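Local atomic coordinates of molybdate-binding protein MolA (Haemophilus influenzae, PDB entry 3PSH), a protein that binds molybdate and tungstate in the periplasm and serves the MolBCA ABC transporter as its solute-binding component for low-affinity molybdate import. Residues Pro85-Val90 with Pro108-Ser113. Numbering follows the deposited sequence.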
ATOM      1  N   PRO A  85      16.555  -7.677 -18.608  1.00 14.30           N
ATOM      2  CA  PRO A  85      15.924  -6.430 -18.051  1.00 13.39           C
ATOM      3  C   PRO A  85      16.761  -5.197 -18.258  1.00 13.94           C
ATOM      4  O   PRO A  85      18.021  -5.283 -18.405  1.00 15.30           O
ATOM      5  CB  PRO A  85      15.813  -6.712 -16.582  1.00 16.23           C
ATOM      6  CG  PRO A  85      16.732  -7.871 -16.316  1.00 17.92           C
ATOM      7  CD  PRO A  85      17.117  -8.545 -17.572  1.00 15.17           C
ATOM      8  N   ASP A  86      16.100  -4.057 -18.318  1.00 11.26           N
ATOM      9  CA  ASP A  86      16.860  -2.793 -18.337  1.00 13.82           C
ATOM     10  C   ASP A  86      16.845  -2.022 -16.998  1.00 12.97           C
ATOM     11  O   ASP A  86      17.625  -1.079 -16.796  1.00 16.55           O
ATOM     12  CB  ASP A  86      16.448  -1.918 -19.537  1.00 13.45           C
ATOM     13  CG  ASP A  86      14.927  -1.750 -19.726  1.00 14.65           C
ATOM     14  OD1 ASP A  86      14.121  -2.136 -18.825  1.00 13.82           O
ATOM     15  OD2 ASP A  86      14.451  -1.271 -20.821  1.00 16.62           O
ATOM     16  N   VAL A  87      15.965  -2.466 -16.072  1.00 13.62           N
ATOM     17  CA  VAL A  87      15.959  -1.927 -14.685  1.00 12.83           C
ATOM     18  C   VAL A  87      15.207  -2.918 -13.811  1.00 12.00           C
ATOM     19  O   VAL A  87      14.333  -3.572 -14.350  1.00 13.54           O
ATOM     20  CB  VAL A  87      15.218  -0.509 -14.660  1.00 12.62           C
ATOM     21  CG1 VAL A  87      13.718  -0.628 -15.099  1.00 12.73           C
ATOM     22  CG2 VAL A  87      15.464   0.262 -13.311  1.00 14.92           C
ATOM     23  N   VAL A  88      15.502  -2.963 -12.506  1.00 10.95           N
ATOM     24  CA  VAL A  88      14.767  -3.738 -11.462  1.00 11.53           C
ATOM     25  C   VAL A  88      14.385  -2.722 -10.416  1.00 12.10           C
ATOM     26  O   VAL A  88      15.279  -2.013  -9.872  1.00 12.50           O
ATOM     27  CB  VAL A  88      15.649  -4.810 -10.828  1.00 12.49           C
ATOM     28  CG1 VAL A  88      14.919  -5.664  -9.768  1.00 14.90           C
ATOM     29  CG2 VAL A  88      16.104  -5.816 -12.002  1.00 11.15           C
ATOM     30  N   PHE A  89      13.094  -2.703 -10.118  1.00 12.22           N
ATOM     31  CA  PHE A  89      12.602  -1.975  -8.941  1.00 11.08           C
ATOM     32  C   PHE A  89      12.578  -2.946  -7.804  1.00 13.37           C
ATOM     33  O   PHE A  89      12.119  -4.039  -7.978  1.00 13.05           O
ATOM     34  CB  PHE A  89      11.153  -1.511  -9.141  1.00  9.86           C
ATOM     35  CG  PHE A  89      11.025  -0.380 -10.129  1.00 12.79           C
ATOM     36  CD1 PHE A  89      10.986   0.981  -9.674  1.00 14.53           C
ATOM     37  CD2 PHE A  89      10.903  -0.667 -11.485  1.00 14.71           C
ATOM     38  CE1 PHE A  89      10.862   2.052 -10.659  1.00 12.36           C
ATOM     39  CE2 PHE A  89      10.748   0.391 -12.431  1.00 17.56           C
ATOM     40  CZ  PHE A  89      10.681   1.723 -11.967  1.00 14.10           C
ATOM     41  N   VAL A  90      13.141  -2.505  -6.679  1.00 12.91           N
ATOM     42  CA  VAL A  90      13.103  -3.345  -5.462  1.00 13.32           C
ATOM     43  C   VAL A  90      12.418  -2.543  -4.359  1.00 13.14           C
ATOM     44  O   VAL A  90      12.417  -1.293  -4.401  1.00 13.24           O
ATOM     45  CB  VAL A  90      14.541  -3.814  -5.012  1.00 13.33           C
ATOM     46  CG1 VAL A  90      15.148  -4.653  -6.199  1.00 13.02           C
ATOM     47  CG2 VAL A  90      15.473  -2.654  -4.524  1.00 12.37           C
ATOM     48  N   PRO A 108      20.664  -1.849 -13.488  1.00 15.58           N
ATOM     49  CA  PRO A 108      20.343  -0.717 -12.556  1.00 14.38           C
ATOM     50  C   PRO A 108      19.193  -1.191 -11.611  1.00 12.79           C
ATOM     51  O   PRO A 108      18.277  -1.902 -12.019  1.00 11.87           O
ATOM     52  CB  PRO A 108      19.830   0.423 -13.511  1.00 13.43           C
ATOM     53  CG  PRO A 108      20.301  -0.049 -14.876  1.00 18.01           C
ATOM     54  CD  PRO A 108      20.356  -1.513 -14.885  1.00 13.94           C
ATOM     55  N   VAL A 109      19.261  -0.713 -10.373  1.00 13.06           N
ATOM     56  CA  VAL A 109      18.258  -1.027  -9.362  1.00 12.38           C
ATOM     57  C   VAL A 109      17.672   0.295  -8.799  1.00 11.02           C
ATOM     58  O   VAL A 109      18.431   1.225  -8.487  1.00 14.55           O
ATOM     59  CB  VAL A 109      18.992  -1.693  -8.149  1.00 11.33           C
ATOM     60  CG1 VAL A 109      18.014  -1.782  -6.844  1.00 12.06           C
ATOM     61  CG2 VAL A 109      19.439  -3.099  -8.491  1.00 11.32           C
ATOM     62  N   VAL A 110      16.347   0.332  -8.664  1.00 10.91           N
ATOM     63  CA  VAL A 110      15.694   1.523  -8.177  1.00 10.59           C
ATOM     64  C   VAL A 110      14.807   1.070  -7.011  1.00 12.13           C
ATOM     65  O   VAL A 110      13.910   0.233  -7.193  1.00 13.44           O
ATOM     66  CB  VAL A 110      14.751   2.119  -9.218  1.00 12.19           C
ATOM     67  CG1 VAL A 110      13.938   3.384  -8.650  1.00 12.89           C
ATOM     68  CG2 VAL A 110      15.568   2.591 -10.402  1.00  9.88           C
ATOM     69  N   ALA A 111      15.212   1.538  -5.821  1.00 12.89           N
ATOM     70  CA  ALA A 111      14.539   1.148  -4.504  1.00 14.36           C
ATOM     71  C   ALA A 111      13.387   2.107  -4.232  1.00 15.04           C
ATOM     72  O   ALA A 111      13.535   3.398  -4.432  1.00 16.10           O
ATOM     73  CB  ALA A 111      15.589   1.196  -3.377  1.00 12.59           C
ATOM     74  N   ILE A 112      12.232   1.538  -3.916  1.00 12.32           N
ATOM     75  CA  ILE A 112      11.059   2.377  -3.689  1.00 11.85           C
ATOM     76  C   ILE A 112      10.549   2.118  -2.253  1.00 11.93           C
ATOM     77  O   ILE A 112      10.350   0.998  -1.842  1.00 13.86           O
ATOM     78  CB  ILE A 112       9.960   2.021  -4.681  1.00 11.63           C
ATOM     79  CG1 ILE A 112      10.353   2.416  -6.129  1.00 12.20           C
ATOM     80  CG2 ILE A 112       8.567   2.750  -4.274  1.00 13.89           C
ATOM     81  CD1 ILE A 112      10.522   3.945  -6.480  1.00 12.98           C
ATOM     82  N   SER A 113      10.345   3.233  -1.536  1.00 13.63           N
ATOM     83  CA  SER A 113       9.828   3.112  -0.182  1.00 12.96           C
ATOM     84  C   SER A 113       8.462   3.794  -0.088  1.00 12.38           C
ATOM     85  O   SER A 113       7.789   3.546   0.919  1.00 14.73           O
ATOM     86  CB  SER A 113      10.691   3.884   0.816  1.00 15.13           C
ATOM     87  OG  SER A 113      10.711   5.246   0.481  1.00 13.04           O
TER
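Phe89 lays the CD1-CE1 side of its ring alongside Val110 and Ile112, all three side chains rising from the same face of a parallel strand pair. Phe89 CE1 lies 3.9 Å from Val110 CG1, while Ile112 CG1 meets Phe89 CD1 at the ring edge, near its plane. The phenyl reaches them with CG anti to its own carbonyl carbon (chi1 -72°). Val87 extends this apolar row: its CG2 touches Val110 CG2 at 3.7 Å. Helix 132-151 packs on Phe89, Val110 and Ile112 through Val150, Leu146 and Ile147, and the Phe89 ring meets that of Phe151.

On the other face, Val90 and Val109 cross at about a right angle, with Val90 CG2 packed 3.5 Å from Val109 CG1. The same CG2, set between the backbone N and carbonyl carbon of Val90, approaches Ala111 CB. Ile102 and Met98 of helix 96-103 pack against this side.

Four backbone hydrogen bonds fix the register, each with an N-H...acceptor angle of at least 155°: Val88 N to Pro108 O, Val110 N to Val88 O (2.8 Å), Val90 N to Val110 O, and Ile112 N to Val90 O. Val88 and Val90 thus use both N and O towards 108-113, whereas Phe89 bonds strand 21-24 and Ala111 the backbone of Gln7. Supplementary CA-H...O contacts include Phe89 CA to Val110 O at 3.1 Å.

The axes of strands 87-90 and 109-112 approach to 4.6 Å at 22°, and helix 96-103 connects the two strands. This is a beta-alpha-beta crossover onto 109-112, outermost of four parallel strands in one lobe of the periplasmic binding protein fold.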